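Local structure of tautomerase (Advenella mimigardefordensis DPN7, 6VVW) at residues Glu75-Phe80 with Thr101-Ile106. The protein belongs to the tautomerase enzymes of the MIF clan and assembles as a trimer, each subunit built from two beta-alpha-beta units. Residues are numbered along the deposited sequence; the frame is centred on the assembly and turned at random.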
loop_
_atom_site.group_PDB
_atom_site.type_symbol
_atom_site.label_atom_id
_atom_site.label_comp_id
_atom_site.label_asym_id
_atom_site.label_seq_id
_atom_site.Cartn_x
_atom_site.Cartn_y
_atom_site.Cartn_z
ATOM N N GLU A 75 0.229 -7.286 22.233
ATOM C CA GLU A 75 0.539 -6.179 23.106
ATOM C C GLU A 75 1.795 -5.466 22.681
ATOM O O GLU A 75 1.900 -4.255 22.875
ATOM C CB GLU A 75 0.632 -6.632 24.563
ATOM C CG GLU A 75 1.420 -7.866 24.841
ATOM C CD GLU A 75 1.574 -8.090 26.330
ATOM O OE1 GLU A 75 1.048 -7.273 27.125
ATOM O OE2 GLU A 75 2.235 -9.074 26.716
ATOM N N VAL A 76 2.740 -6.153 22.059
ATOM C CA VAL A 76 3.832 -5.387 21.487
ATOM C C VAL A 76 3.329 -4.601 20.290
ATOM O O VAL A 76 3.697 -3.439 20.103
ATOM C CB VAL A 76 5.028 -6.287 21.141
ATOM C CG1 VAL A 76 4.810 -7.019 19.840
ATOM C CG2 VAL A 76 6.279 -5.450 21.070
ATOM N N LYS A 77 2.446 -5.197 19.487
ATOM C CA LYS A 77 1.824 -4.444 18.409
ATOM C C LYS A 77 1.061 -3.261 18.968
ATOM O O LYS A 77 1.258 -2.111 18.547
ATOM C CB LYS A 77 0.892 -5.348 17.619
ATOM C CG LYS A 77 1.549 -6.551 17.028
ATOM C CD LYS A 77 0.478 -7.422 16.392
ATOM C CE LYS A 77 1.046 -8.698 15.783
ATOM N NZ LYS A 77 -0.028 -9.731 15.579
ATOM N N ALA A 78 0.205 -3.524 19.951
ATOM C CA ALA A 78 -0.422 -2.461 20.717
ATOM C C ALA A 78 0.588 -1.453 21.223
ATOM O O ALA A 78 0.211 -0.330 21.556
ATOM C CB ALA A 78 -1.184 -3.048 21.904
ATOM N N ASN A 79 1.860 -1.819 21.304
ATOM C CA ASN A 79 2.822 -0.862 21.807
ATOM C C ASN A 79 3.357 0.015 20.692
ATOM O O ASN A 79 3.429 1.243 20.857
ATOM C CB ASN A 79 3.954 -1.592 22.528
ATOM C CG ASN A 79 3.588 -1.959 23.949
ATOM O OD1 ASN A 79 2.406 -2.080 24.286
ATOM N ND2 ASN A 79 4.593 -2.123 24.802
ATOM N N PHE A 80 3.725 -0.607 19.566
ATOM C CA PHE A 80 3.963 0.107 18.320
ATOM C C PHE A 80 2.958 1.220 18.130
ATOM O O PHE A 80 3.316 2.386 17.954
ATOM C CB PHE A 80 3.835 -0.825 17.124
ATOM C CG PHE A 80 5.005 -1.696 16.888
ATOM C CD1 PHE A 80 5.230 -2.801 17.680
ATOM C CD2 PHE A 80 5.840 -1.463 15.830
ATOM C CE1 PHE A 80 6.287 -3.636 17.432
ATOM C CE2 PHE A 80 6.904 -2.292 15.578
ATOM C CZ PHE A 80 7.134 -3.380 16.380
ATOM N N THR A 101 -3.050 3.660 11.709
ATOM C CA THR A 101 -2.035 2.651 11.484
ATOM C C THR A 101 -2.698 1.322 11.171
ATOM O O THR A 101 -3.872 1.097 11.462
ATOM C CB THR A 101 -1.131 2.530 12.698
ATOM O OG1 THR A 101 -0.870 3.846 13.179
ATOM C CG2 THR A 101 0.177 1.888 12.332
ATOM N N MET A 102 -1.925 0.444 10.561
ATOM C CA MET A 102 -2.465 -0.754 9.942
ATOM C C MET A 102 -1.359 -1.799 10.014
ATOM O O MET A 102 -0.402 -1.742 9.236
ATOM C CB MET A 102 -2.883 -0.472 8.505
ATOM C CG MET A 102 -4.131 0.376 8.332
ATOM S SD MET A 102 -3.855 2.130 8.542
ATOM C CE MET A 102 -2.465 2.279 7.432
ATOM N N LEU A 103 -1.466 -2.708 10.982
ATOM C CA LEU A 103 -0.404 -3.661 11.276
ATOM C C LEU A 103 -0.654 -4.940 10.501
ATOM O O LEU A 103 -1.723 -5.553 10.624
ATOM C CB LEU A 103 -0.335 -3.946 12.766
ATOM C CG LEU A 103 -0.159 -2.693 13.592
ATOM C CD1 LEU A 103 0.114 -3.138 14.980
ATOM C CD2 LEU A 103 1.006 -1.915 13.038
ATOM N N ILE A 104 0.312 -5.314 9.672
ATOM C CA ILE A 104 0.156 -6.386 8.703
ATOM C C ILE A 104 1.275 -7.367 8.970
ATOM O O ILE A 104 2.445 -7.072 8.696
ATOM C CB ILE A 104 0.206 -5.875 7.261
ATOM C CG1 ILE A 104 -0.422 -4.491 7.164
ATOM C CG2 ILE A 104 -0.500 -6.842 6.346
ATOM C CD1 ILE A 104 -1.323 -4.311 5.985
ATOM N N ASP A 105 0.926 -8.529 9.504
ATOM C CA ASP A 105 1.912 -9.520 9.899
ATOM C C ASP A 105 2.056 -10.534 8.785
ATOM O O ASP A 105 1.104 -11.254 8.468
ATOM C CB ASP A 105 1.531 -10.177 11.226
ATOM C CG ASP A 105 1.767 -9.249 12.381
ATOM O OD1 ASP A 105 0.998 -8.266 12.474
ATOM O OD2 ASP A 105 2.744 -9.436 13.140
ATOM N N ILE A 106 3.260 -10.569 8.191
ATOM C CA ILE A 106 3.616 -11.378 7.034
ATOM C C ILE A 106 4.341 -12.634 7.500
ATOM O O ILE A 106 5.066 -12.648 8.508
ATOM C CB ILE A 106 4.484 -10.585 6.026
ATOM C CG1 ILE A 106 4.027 -10.844 4.600
ATOM C CG2 ILE A 106 5.969 -10.973 6.132
ATOM C CD1 ILE A 106 5.139 -10.654 3.575
#
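K77 NZ forms a salt bridge with D105 OD1 at 3.6 Å, a long ion pair that joins helix 74-92 to strand 99-106. K77 NZ also lies 3.7 Å from D105 OD2, so both carboxylate oxygens see its charge at nearly equal range. The methylene before it comes nearer still, with K77 CE 3.2 Å from D105 OD2 and 3.3 Å from D105 OD1. The lysine thus reaches the acid with its last carbon as well as its nitrogen. Its chain is extended beyond CG (chi3 -179°), which carries NZ from the helix to the strand. D105 meets it from the opposite direction. A weak hydrogen bond from K77 NZ to R72 O gives the ammonium a second partner in the loop before the helix.

Nearer the helix backbone the contact is apolar. L103 CD1 packs against K77 CB at 3.5 Å and lies 3.9 Å from K77 O. L103 CD1 lies anti to CA (chi2 -171°), so this branch extends from the strand to the root of the lysine. L103 also touches L81 one turn further along the helix and A66 on the adjoining strand.

The helix is the crossover of a beta-alpha-beta unit, strand 62-69, helix 74-92, strand 99-106. Within the chain, strand 99-106 is one of the two outermost strands of its sheet, and T101 and M102 extend the sheet by antiparallel pairing with a second subunit. H110 of that subunit packs on L103. The carboxylate of D105 would offset part of the positive charge that K77 brings into this buried contact near the subunit interface.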